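Local coordinates for protein kallistatin (Homo sapiens, PDB 6F4V) that inhibits tissue kallikrein as a secreted serpin, forming a stable equimolar complex with the protease after cleavage at its reactive site, at residues Ala10-Ala13 with Phe14-Tyr17; Leu210-Tyr214 with Leu215-Val219; Pro249-Leu252 with Met253-Asn256; Trp255-Leu258 with Leu259-Arg262. One frame throughout, in Å; residues are numbered along the deposited sequence.

Contact 1. Residues Ala10-Ala13 with Phe14-Tyr17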
# COMPACT_ATOMS: atom_id res chain seq x y z
N ALA A 10 -1.37 -10.60 -0.62
CA ALA A 10 -1.16 -10.36 -2.05
C ALA A 10 -2.48 -10.40 -2.82
O ALA A 10 -2.70 -9.60 -3.71
CB ALA A 10 -0.17 -11.34 -2.63
N ASP A 11 -3.35 -11.35 -2.47
CA ASP A 11 -4.68 -11.46 -3.07
C ASP A 11 -5.44 -10.18 -2.87
O ASP A 11 -6.03 -9.67 -3.80
CB ASP A 11 -5.45 -12.67 -2.47
CG ASP A 11 -6.94 -12.72 -2.87
OD1 ASP A 11 -7.18 -13.06 -4.03
OD2 ASP A 11 -7.84 -12.41 -2.03
N PHE A 12 -5.46 -9.68 -1.63
CA PHE A 12 -6.14 -8.41 -1.36
C PHE A 12 -5.55 -7.27 -2.18
O PHE A 12 -6.30 -6.47 -2.78
CB PHE A 12 -6.09 -8.06 0.11
CG PHE A 12 -6.76 -6.78 0.42
CD1 PHE A 12 -8.15 -6.69 0.40
CD2 PHE A 12 -6.03 -5.64 0.67
CE1 PHE A 12 -8.79 -5.49 0.64
CE2 PHE A 12 -6.68 -4.43 0.92
CZ PHE A 12 -8.07 -4.37 0.92
N ALA A 13 -4.20 -7.19 -2.19
CA ALA A 13 -3.50 -6.13 -2.96
C ALA A 13 -3.98 -6.02 -4.39
O ALA A 13 -4.37 -4.93 -4.86
CB ALA A 13 -2.02 -6.36 -2.96
N PHE A 14 -4.01 -7.16 -5.07
CA PHE A 14 -4.39 -7.18 -6.47
C PHE A 14 -5.90 -7.05 -6.73
O PHE A 14 -6.30 -6.49 -7.75
CB PHE A 14 -3.73 -8.34 -7.20
CG PHE A 14 -2.23 -8.16 -7.33
CD1 PHE A 14 -1.70 -7.22 -8.21
CD2 PHE A 14 -1.34 -8.88 -6.53
CE1 PHE A 14 -0.32 -7.00 -8.30
CE2 PHE A 14 0.04 -8.65 -6.61
CZ PHE A 14 0.55 -7.73 -7.51
N ARG A 15 -6.72 -7.50 -5.78
CA ARG A 15 -8.17 -7.26 -5.85
C ARG A 15 -8.48 -5.77 -5.72
O ARG A 15 -9.32 -5.24 -6.48
CB ARG A 15 -8.93 -8.07 -4.79
CG ARG A 15 -9.20 -9.53 -5.18
CD ARG A 15 -10.23 -10.18 -4.28
NE ARG A 15 -9.68 -10.39 -2.96
CZ ARG A 15 -10.10 -9.87 -1.81
NH1 ARG A 15 -11.18 -9.10 -1.71
NH2 ARG A 15 -9.41 -10.17 -0.71
N PHE A 16 -7.80 -5.10 -4.78
CA PHE A 16 -8.02 -3.67 -4.57
C PHE A 16 -7.59 -2.90 -5.82
O PHE A 16 -8.33 -2.03 -6.31
CB PHE A 16 -7.29 -3.16 -3.32
CG PHE A 16 -7.66 -1.76 -2.93
CD1 PHE A 16 -7.00 -0.66 -3.50
CD2 PHE A 16 -8.61 -1.53 -1.97
CE1 PHE A 16 -7.34 0.63 -3.15
CE2 PHE A 16 -8.95 -0.22 -1.60
CZ PHE A 16 -8.30 0.86 -2.18
N TYR A 17 -6.40 -3.20 -6.32
CA TYR A 17 -5.88 -2.55 -7.54
C TYR A 17 -6.89 -2.72 -8.67
O TYR A 17 -7.23 -1.77 -9.39
CB TYR A 17 -4.50 -3.11 -7.93
CG TYR A 17 -4.01 -2.39 -9.15
CD1 TYR A 17 -3.38 -1.18 -9.06
CD2 TYR A 17 -4.35 -2.86 -10.42
CE1 TYR A 17 -3.03 -0.46 -10.20
CE2 TYR A 17 -4.05 -2.14 -11.57
CZ TYR A 17 -3.38 -0.95 -11.47
OH TYR A 17 -3.11 -0.23 -12.64
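Two successive turns of helix 6-23, the N-terminal helix of this serpin, meet here through Asp11 and Arg15, one turn apart. Arg15 presents the side-on edge of its guanidinium to a single carboxylate oxygen. Arg15 NE lies 2.9 Å from Asp11 OD2, and Arg15 NH2 lies 3.0 Å from the same Asp11 OD2. Both nitrogens come to that oxygen from one face of the carboxylate, and OD2 sits close to the guanidinium plane. The two flat groups are 33° apart, so this is a salt bridge with a tilt and not a flat pairing. Arg15 reaches back along the helix because its chain bends at chi3 (-70°). Arg15 NH2 also lies at the edge of the Phe12 ring, 3.9 Å from Phe12 CD1, with the ring and guanidinium planes steeply inclined to each other. A further bond from NH2 to the carbonyl of Gly58 fixes that end of the arginine.

Phe12 and Phe16 stand side by side and point the same way, with Phe12 CZ 4.1 Å from Phe16 CD2. Phe14 leaves from another side of the helix, and Phe14 CD2 comes 3.2 Å from Ala10 O. That carbonyl also accepts from Phe14 N. The backbone bonds from Arg15 N to Asp11 O, Phe16 N to Phe12 O and Tyr17 N to Ala13 O continue the helical pattern.

Phe12 and Phe16 pack on Ile36 of helix 33-44, and Phe16 also meets helix 283-286. Phe14 packs on Pro249 and Leu252 of helix 249-258, while Tyr17 OH bonds to Glu244.

Contact 2. Residues Leu210-Tyr214 with Leu215-Val219. With Z9L (methyl 2,3,6-tri-O-sulfo-alpha-D-glucopyranoside), chain C; Z9K (3-O-methyl-2-O-sulfo-alpha-L-idopyranuronic acid), chain B.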
# COMPACT_ATOMS: atom_id res chain seq x y z
N LEU A 210 12.80 -8.59 -18.67
CA LEU A 210 12.34 -9.48 -19.72
C LEU A 210 11.32 -8.78 -20.58
O LEU A 210 10.63 -7.84 -20.13
CB LEU A 210 11.75 -10.76 -19.14
CG LEU A 210 10.56 -10.62 -18.19
CD1 LEU A 210 9.20 -10.50 -18.89
CD2 LEU A 210 10.56 -11.82 -17.24
N HIS A 211 11.24 -9.24 -21.83
CA HIS A 211 10.15 -8.90 -22.73
C HIS A 211 9.26 -10.13 -22.77
O HIS A 211 9.68 -11.21 -23.22
CB HIS A 211 10.69 -8.53 -24.12
CG HIS A 211 11.76 -7.49 -24.09
ND1 HIS A 211 11.53 -6.19 -23.69
CD2 HIS A 211 13.08 -7.55 -24.43
CE1 HIS A 211 12.66 -5.49 -23.79
NE2 HIS A 211 13.61 -6.29 -24.24
N ASP A 212 8.04 -10.00 -22.25
CA ASP A 212 7.18 -11.15 -22.01
C ASP A 212 6.72 -11.68 -23.39
O ASP A 212 6.24 -10.90 -24.24
CB ASP A 212 6.00 -10.74 -21.11
CG ASP A 212 5.28 -11.91 -20.48
OD1 ASP A 212 5.05 -12.95 -21.16
OD2 ASP A 212 4.86 -11.79 -19.30
N ARG A 213 6.88 -12.98 -23.61
CA ARG A 213 6.42 -13.60 -24.87
C ARG A 213 4.97 -14.07 -24.84
O ARG A 213 4.42 -14.42 -25.88
CB ARG A 213 7.36 -14.73 -25.30
CG ARG A 213 8.76 -14.20 -25.66
CD ARG A 213 9.78 -15.32 -25.86
NE ARG A 213 9.46 -16.14 -27.03
CZ ARG A 213 9.98 -17.35 -27.27
NH1 ARG A 213 10.84 -17.92 -26.42
NH2 ARG A 213 9.61 -18.01 -28.36
N TYR A 214 4.35 -14.11 -23.66
CA TYR A 214 2.94 -14.45 -23.50
C TYR A 214 2.05 -13.20 -23.38
O TYR A 214 0.84 -13.30 -23.56
CB TYR A 214 2.69 -15.30 -22.25
CG TYR A 214 3.05 -16.78 -22.28
CD1 TYR A 214 4.32 -17.23 -21.87
CD2 TYR A 214 2.11 -17.74 -22.67
CE1 TYR A 214 4.63 -18.58 -21.86
CE2 TYR A 214 2.41 -19.09 -22.67
CZ TYR A 214 3.67 -19.52 -22.26
OH TYR A 214 3.96 -20.87 -22.28
N LEU A 215 2.62 -12.05 -23.02
CA LEU A 215 1.83 -10.85 -22.75
C LEU A 215 2.46 -9.64 -23.40
O LEU A 215 3.67 -9.59 -23.55
CB LEU A 215 1.78 -10.58 -21.24
CG LEU A 215 1.19 -11.68 -20.38
CD1 LEU A 215 1.44 -11.32 -18.91
CD2 LEU A 215 -0.31 -11.82 -20.64
N PRO A 216 1.65 -8.63 -23.73
CA PRO A 216 2.20 -7.43 -24.37
C PRO A 216 2.85 -6.46 -23.37
O PRO A 216 2.35 -5.36 -23.15
CB PRO A 216 0.96 -6.83 -25.08
CG PRO A 216 -0.17 -7.21 -24.19
CD PRO A 216 0.18 -8.60 -23.68
N CYS A 217 3.98 -6.86 -22.78
CA CYS A 217 4.67 -6.01 -21.83
C CYS A 217 6.10 -6.44 -21.64
O CYS A 217 6.48 -7.55 -22.03
CB CYS A 217 3.95 -6.01 -20.46
SG CYS A 217 4.04 -7.55 -19.52
N SER A 218 6.90 -5.52 -21.10
CA SER A 218 8.19 -5.83 -20.52
C SER A 218 8.14 -5.62 -19.01
O SER A 218 7.32 -4.88 -18.51
CB SER A 218 9.26 -4.94 -21.15
OG SER A 218 9.36 -5.15 -22.55
N VAL A 219 9.04 -6.26 -18.30
CA VAL A 219 9.10 -6.19 -16.84
C VAL A 219 10.55 -5.99 -16.44
O VAL A 219 11.43 -6.72 -16.88
CB VAL A 219 8.54 -7.48 -16.21
CG1 VAL A 219 8.58 -7.43 -14.68
CG2 VAL A 219 7.11 -7.76 -16.69
O4 Z9L C . 8.93 -21.22 -22.93
C4 Z9L C . 8.58 -20.37 -24.06
C5 Z9L C . 7.89 -19.05 -23.69
O5 Z9L C . 7.60 -18.30 -24.92
C6 Z9L C . 8.71 -18.16 -22.80
O6 Z9L C . 8.08 -16.90 -22.71
S1 Z9L C . 8.50 -16.02 -21.36
O7 Z9L C . 7.87 -16.85 -20.06
O11 Z9L C . 7.86 -14.51 -21.47
O15 Z9L C . 10.16 -15.96 -21.26
C3 Z9L C . 7.61 -21.18 -24.88
O3 Z9L C . 8.38 -22.29 -25.44
S2 Z9L C . 7.68 -23.78 -25.29
O8 Z9L C . 8.67 -24.92 -25.96
O9 Z9L C . 6.21 -23.78 -26.08
O10 Z9L C . 7.43 -24.11 -23.69
C2 Z9L C . 6.86 -20.49 -25.98
O2 Z9L C . 7.54 -20.65 -27.25
S3 Z9L C . 6.65 -20.81 -28.65
O12 Z9L C . 7.71 -21.33 -29.82
O13 Z9L C . 6.04 -19.34 -29.12
O14 Z9L C . 5.39 -21.89 -28.49
C1 Z9L C . 6.58 -18.99 -25.78
O1 Z9L C . 5.34 -18.82 -25.21
C7 Z9L C . 4.69 -17.56 -25.40
O4 Z9K B . 10.31 -24.24 -20.08
C4 Z9K B . 11.16 -23.16 -20.47
C5 Z9K B . 10.71 -21.82 -19.81
O5 Z9K B . 9.70 -21.08 -20.76
C6 Z9K B . 10.09 -21.98 -18.55
O10 Z9K B . 9.11 -22.77 -18.40
O6 Z9K B . 10.49 -21.32 -17.55
C3 Z9K B . 11.21 -23.15 -21.97
O3 Z9K B . 12.37 -23.91 -22.43
C7 Z9K B . 12.33 -25.30 -22.30
C2 Z9K B . 11.30 -21.78 -22.54
O2 Z9K B . 11.45 -21.82 -24.00
S1 Z9K B . 12.43 -20.68 -24.74
O7 Z9K B . 11.88 -20.43 -26.29
O8 Z9K B . 13.99 -21.22 -24.79
O9 Z9K B . 12.38 -19.24 -23.92
C1 Z9K B . 10.12 -20.93 -22.17
O HOH W 1 6.87 -8.30 -25.04
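His211 and Ser218 face each other across paired strands, with the serine hydroxyl at the edge of the imidazole and in its plane. His211 ND1 and Ser218 OG are 2.7 Å apart in a nearly straight hydrogen bond. On the other face of the sheet Leu210 and Val219 lie side by side, pointing the same way, with Leu210 CD1 4.1 Å from Val219 CG2.

Asp212 and Leu215 also run alongside each other, and Leu215 CD1 is 3.5 Å from Asp212 OD2. CG anti to the backbone N (chi1 -164°) puts the carboxylate before the N-H of Tyr214. Asp212 OD1 accepts from Tyr214 N at 2.8 Å, which makes an Asx turn, and weakly from Leu215 N. Asp212 OD2 takes a salt bridge from Arg254 and a hydrogen bond from Trp255 NE1. With an alanine at Asp212, Tyr214 N would probably lose its acceptor, the Asx turn its hold, Arg254 its counter-charge and Trp255 NE1 its partner.

These residues close the antiparallel hairpin of strands 206-211 and 217-223. Leu210 and Val219 are a hydrogen-bonded pair, His211 and Ser218 a non-hydrogen-bonded one. An inverse gamma turn centred on Pro216 leads into the second strand. A water joins the carbonyls of Asp212 and Cys217.

The turn also binds the sulfated glycan. Arg213 N donates to O11 of the glucoside's 6-O-sulfate at 2.8 Å, and Arg213 NH1 to sulfate oxygen O7 of the iduronate at 2.7 Å. The glucoside ring oxygen O5 lies over one guanidinium face. The glucoside's methyl carbon C7 lies over one face of the Tyr214 ring.

Contact 3. Residues Pro249-Leu252 with Met253-Asn256. With Z9L (methyl 2,3,6-tri-O-sulfo-alpha-D-glucopyranoside), chain C.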
# COMPACT_ATOMS: atom_id res chain seq x y z
N PRO A 249 -1.38 -12.20 -8.01
CA PRO A 249 -0.19 -12.71 -7.28
C PRO A 249 0.56 -13.77 -8.06
O PRO A 249 1.79 -13.73 -8.09
CB PRO A 249 -0.79 -13.29 -6.00
CG PRO A 249 -2.04 -12.55 -5.81
CD PRO A 249 -2.60 -12.33 -7.20
N GLU A 250 -0.18 -14.63 -8.76
CA GLU A 250 0.43 -15.68 -9.57
C GLU A 250 1.26 -15.11 -10.71
O GLU A 250 2.34 -15.61 -11.00
CB GLU A 250 -0.63 -16.67 -10.10
CG GLU A 250 -1.34 -17.45 -9.00
CD GLU A 250 -2.35 -16.63 -8.17
OE1 GLU A 250 -2.86 -15.58 -8.63
OE2 GLU A 250 -2.64 -17.07 -7.03
N MET A 251 0.79 -14.03 -11.34
CA MET A 251 1.56 -13.41 -12.41
C MET A 251 2.83 -12.74 -11.85
O MET A 251 3.90 -12.85 -12.46
CB MET A 251 0.72 -12.39 -13.16
CG MET A 251 1.33 -11.86 -14.43
SD MET A 251 1.76 -13.15 -15.59
CE MET A 251 0.15 -13.74 -16.08
N LEU A 252 2.71 -12.05 -10.71
CA LEU A 252 3.88 -11.43 -10.09
C LEU A 252 4.95 -12.50 -9.80
O LEU A 252 6.12 -12.30 -10.08
CB LEU A 252 3.49 -10.70 -8.80
CG LEU A 252 4.64 -9.91 -8.15
CD1 LEU A 252 5.05 -8.74 -9.06
CD2 LEU A 252 4.20 -9.46 -6.77
N MET A 253 4.52 -13.65 -9.29
CA MET A 253 5.45 -14.76 -9.01
C MET A 253 6.04 -15.36 -10.25
O MET A 253 7.22 -15.72 -10.24
CB MET A 253 4.82 -15.81 -8.11
CG MET A 253 4.72 -15.28 -6.66
SD MET A 253 6.32 -14.80 -5.91
CE MET A 253 6.29 -13.02 -5.95
N ARG A 254 5.27 -15.43 -11.31
CA ARG A 254 5.81 -15.86 -12.60
C ARG A 254 6.93 -14.95 -13.04
O ARG A 254 8.03 -15.44 -13.37
CB ARG A 254 4.71 -15.97 -13.68
CG ARG A 254 5.23 -16.12 -15.09
CD ARG A 254 4.14 -16.46 -16.12
NE ARG A 254 4.76 -16.34 -17.44
CZ ARG A 254 4.81 -15.24 -18.19
NH1 ARG A 254 4.18 -14.10 -17.84
NH2 ARG A 254 5.47 -15.28 -19.35
N TRP A 255 6.67 -13.64 -13.07
CA TRP A 255 7.70 -12.69 -13.46
C TRP A 255 8.94 -12.75 -12.54
O TRP A 255 10.08 -12.73 -13.03
CB TRP A 255 7.16 -11.27 -13.48
CG TRP A 255 6.21 -11.00 -14.61
CD1 TRP A 255 6.25 -11.50 -15.89
CD2 TRP A 255 5.09 -10.13 -14.55
NE1 TRP A 255 5.22 -11.00 -16.62
CE2 TRP A 255 4.48 -10.15 -15.83
CE3 TRP A 255 4.53 -9.33 -13.55
CZ2 TRP A 255 3.35 -9.37 -16.14
CZ3 TRP A 255 3.36 -8.58 -13.83
CH2 TRP A 255 2.79 -8.61 -15.13
N ASN A 256 8.67 -12.81 -11.24
CA ASN A 256 9.74 -12.90 -10.25
C ASN A 256 10.63 -14.11 -10.51
O ASN A 256 11.85 -13.98 -10.51
CB ASN A 256 9.21 -12.93 -8.82
CG ASN A 256 10.33 -12.72 -7.81
OD1 ASN A 256 11.05 -11.75 -7.89
ND2 ASN A 256 10.50 -13.64 -6.93
O4 Z9L C . 8.93 -21.22 -22.93
C4 Z9L C . 8.58 -20.37 -24.06
C5 Z9L C . 7.89 -19.05 -23.69
O5 Z9L C . 7.60 -18.30 -24.92
C6 Z9L C . 8.71 -18.16 -22.80
O6 Z9L C . 8.08 -16.90 -22.71
S1 Z9L C . 8.50 -16.02 -21.36
O7 Z9L C . 7.87 -16.85 -20.06
O11 Z9L C . 7.86 -14.51 -21.47
O15 Z9L C . 10.16 -15.96 -21.26
C3 Z9L C . 7.61 -21.18 -24.88
O3 Z9L C . 8.38 -22.29 -25.44
S2 Z9L C . 7.68 -23.78 -25.29
O8 Z9L C . 8.67 -24.92 -25.96
O9 Z9L C . 6.21 -23.78 -26.08
O10 Z9L C . 7.43 -24.11 -23.69
C2 Z9L C . 6.86 -20.49 -25.98
O2 Z9L C . 7.54 -20.65 -27.25
S3 Z9L C . 6.65 -20.81 -28.65
O12 Z9L C . 7.71 -21.33 -29.82
O13 Z9L C . 6.04 -19.34 -29.12
O14 Z9L C . 5.39 -21.89 -28.49
C1 Z9L C . 6.58 -18.99 -25.78
O1 Z9L C . 5.34 -18.82 -25.21
C7 Z9L C . 4.69 -17.56 -25.40
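Met251 lies against Trp255 one turn on in helix 249-258, and its sulfur also meets Arg254. Met251 CG sits over the face of the indole, 3.6 Å from the centroid of the six-membered ring of Trp255. The bend at chi2 (56°) brings SD over the five-membered ring in a Met-aromatic contact.

The Arg254 chain is extended from CG to NE, which carries the guanidinium beyond the helix. Arg254 NH1 makes a weak hydrogen bond to Met251 SD, which lies 3.4 Å away at the guanidinium edge. Arg254 NH2 donates to O7 of the glucoside's 6-O-sulfate at 3.0 Å.

A leucine in place of Trp255 would probably leave Asp212 without one donor and Met251 without the flat surface it covers.

In the backbone, Met253 N donates to Pro249 O, Arg254 N to Glu250 O, Trp255 N to Met251 O and Asn256 N to Leu252 O. Met251 N is taken up by Thr248 OG1, just before the helix. The stronger partner of Arg254 NH1, and that of Trp255 NE1, is the carboxylate of Asp212, outside the helix. It probably holds the guanidinium ready for the sulfate and partly balances its charge.

Contact 4. Residues Trp255-Leu258 with Leu259-Arg262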
# COMPACT_ATOMS: atom_id res chain seq x y z
N TRP A 255 6.67 -13.64 -13.07
CA TRP A 255 7.70 -12.69 -13.46
C TRP A 255 8.94 -12.75 -12.54
O TRP A 255 10.08 -12.73 -13.03
CB TRP A 255 7.16 -11.27 -13.48
CG TRP A 255 6.21 -11.00 -14.61
CD1 TRP A 255 6.25 -11.50 -15.89
CD2 TRP A 255 5.09 -10.13 -14.55
NE1 TRP A 255 5.22 -11.00 -16.62
CE2 TRP A 255 4.48 -10.15 -15.83
CE3 TRP A 255 4.53 -9.33 -13.55
CZ2 TRP A 255 3.35 -9.37 -16.14
CZ3 TRP A 255 3.36 -8.58 -13.83
CH2 TRP A 255 2.79 -8.61 -15.13
N ASN A 256 8.67 -12.81 -11.24
CA ASN A 256 9.74 -12.90 -10.25
C ASN A 256 10.63 -14.11 -10.51
O ASN A 256 11.85 -13.98 -10.51
CB ASN A 256 9.21 -12.93 -8.82
CG ASN A 256 10.33 -12.72 -7.81
OD1 ASN A 256 11.05 -11.75 -7.89
ND2 ASN A 256 10.50 -13.64 -6.93
N ASN A 257 10.01 -15.27 -10.75
CA ASN A 257 10.76 -16.52 -10.98
C ASN A 257 11.50 -16.53 -12.31
O ASN A 257 12.66 -17.01 -12.35
CB ASN A 257 9.86 -17.75 -10.78
CG ASN A 257 9.50 -17.95 -9.32
OD1 ASN A 257 10.24 -17.51 -8.43
ND2 ASN A 257 8.37 -18.62 -9.06
N LEU A 258 10.92 -15.94 -13.35
CA LEU A 258 11.65 -15.75 -14.59
C LEU A 258 12.88 -14.89 -14.34
O LEU A 258 13.98 -15.22 -14.85
CB LEU A 258 10.78 -15.09 -15.66
CG LEU A 258 9.67 -16.01 -16.19
CD1 LEU A 258 8.65 -15.20 -16.97
CD2 LEU A 258 10.29 -17.14 -17.03
N LEU A 259 12.73 -13.85 -13.51
CA LEU A 259 13.85 -12.97 -13.23
C LEU A 259 14.80 -13.50 -12.14
O LEU A 259 15.49 -12.72 -11.51
CB LEU A 259 13.37 -11.57 -12.92
CG LEU A 259 12.67 -10.92 -14.10
CD1 LEU A 259 12.06 -9.59 -13.68
CD2 LEU A 259 13.57 -10.74 -15.33
N ARG A 260 14.80 -14.79 -11.89
CA ARG A 260 15.82 -15.42 -11.04
C ARG A 260 16.82 -16.20 -11.90
O ARG A 260 17.69 -16.87 -11.33
CB ARG A 260 15.15 -16.36 -10.04
CG ARG A 260 14.40 -15.62 -8.96
CD ARG A 260 13.62 -16.58 -8.08
NE ARG A 260 14.47 -17.30 -7.11
CZ ARG A 260 14.83 -18.59 -7.19
NH1 ARG A 260 14.48 -19.38 -8.21
NH2 ARG A 260 15.60 -19.10 -6.23
N LYS A 261 16.68 -16.15 -13.23
CA LYS A 261 17.55 -16.89 -14.16
C LYS A 261 18.44 -15.88 -14.80
O LYS A 261 17.96 -14.88 -15.36
CB LYS A 261 16.76 -17.58 -15.26
CG LYS A 261 15.79 -18.66 -14.79
CD LYS A 261 16.42 -20.04 -14.86
CE LYS A 261 15.37 -21.16 -14.86
NZ LYS A 261 15.00 -21.54 -13.47
N ARG A 262 19.75 -16.15 -14.76
CA ARG A 262 20.73 -15.18 -15.17
C ARG A 262 20.68 -14.81 -16.64
O ARG A 262 21.14 -13.75 -16.99
CB ARG A 262 22.17 -15.62 -14.79
CG ARG A 262 22.97 -14.55 -14.06
CD ARG A 262 24.37 -14.30 -14.65
NE ARG A 262 24.94 -15.45 -15.39
CZ ARG A 262 25.87 -16.32 -14.97
NH1 ARG A 262 26.45 -16.25 -13.76
NH2 ARG A 262 26.25 -17.28 -15.80
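The backbone leaves the helix here: Leu259 N still donates to Trp255 O at 2.9 Å, but the next two bonds each span only three residues. Arg260 N donates to Asn257 O at 3.1 Å, and Lys261 N to Leu258 O at 3.3 Å. Both donors stand above the carbonyl plane, by 69° and 47°, as the chain tightens.

Leu259 lies against the carbonyl of Trp255, one turn back, with Leu259 CG 3.3 Å from Trp255 O. CG is placed beside its own backbone N (chi1 -64°), which turns the branch back over that carbonyl. Asn257 and Arg260 lie side by side, pointing the same way. Asn257 OD1 is 3.5 Å from Arg260 CD, so the amide oxygen meets the aliphatic part of the arginine. The amide and guanidinium planes stand steeply to each other. Arg260 CG also packs 3.4 Å from Asn256 O.

This is the C-terminal end of helix 249-258, where Leu259 is the first residue to depart from helical angles. The loop that follows leads to strand 265-267.

Leu258 and Leu259 both pack on Leu210 of strand 206-211. Leu258 also touches the sulfated glucoside, and Leu259 reaches Phe264. Lys261 CB rests 3.7 Å from Leu258 O.

Overall arrangement
Contacts 3 and 4 are successive parts of helix 249-258 and share Trp255 and Asn256. Contact 2 lies against both, with its centre about 12 Å from that of contact 3 and about 13 Å from that of contact 4. Asp212 OD2 joins contacts 2 and 3, 2.8 Å from Arg254 NH1. Contact 4 meets the hairpin through Leu210 CD2, 3.6 Å from Leu258 CB. Contacts 2, 3 and 4 all supply residues to the glycan pocket. Contact 1 touches the start of helix 249-258, with Phe14 CD2 3.6 Å from Pro249 N. Its nearest atoms remain about 11 Å from contact 2.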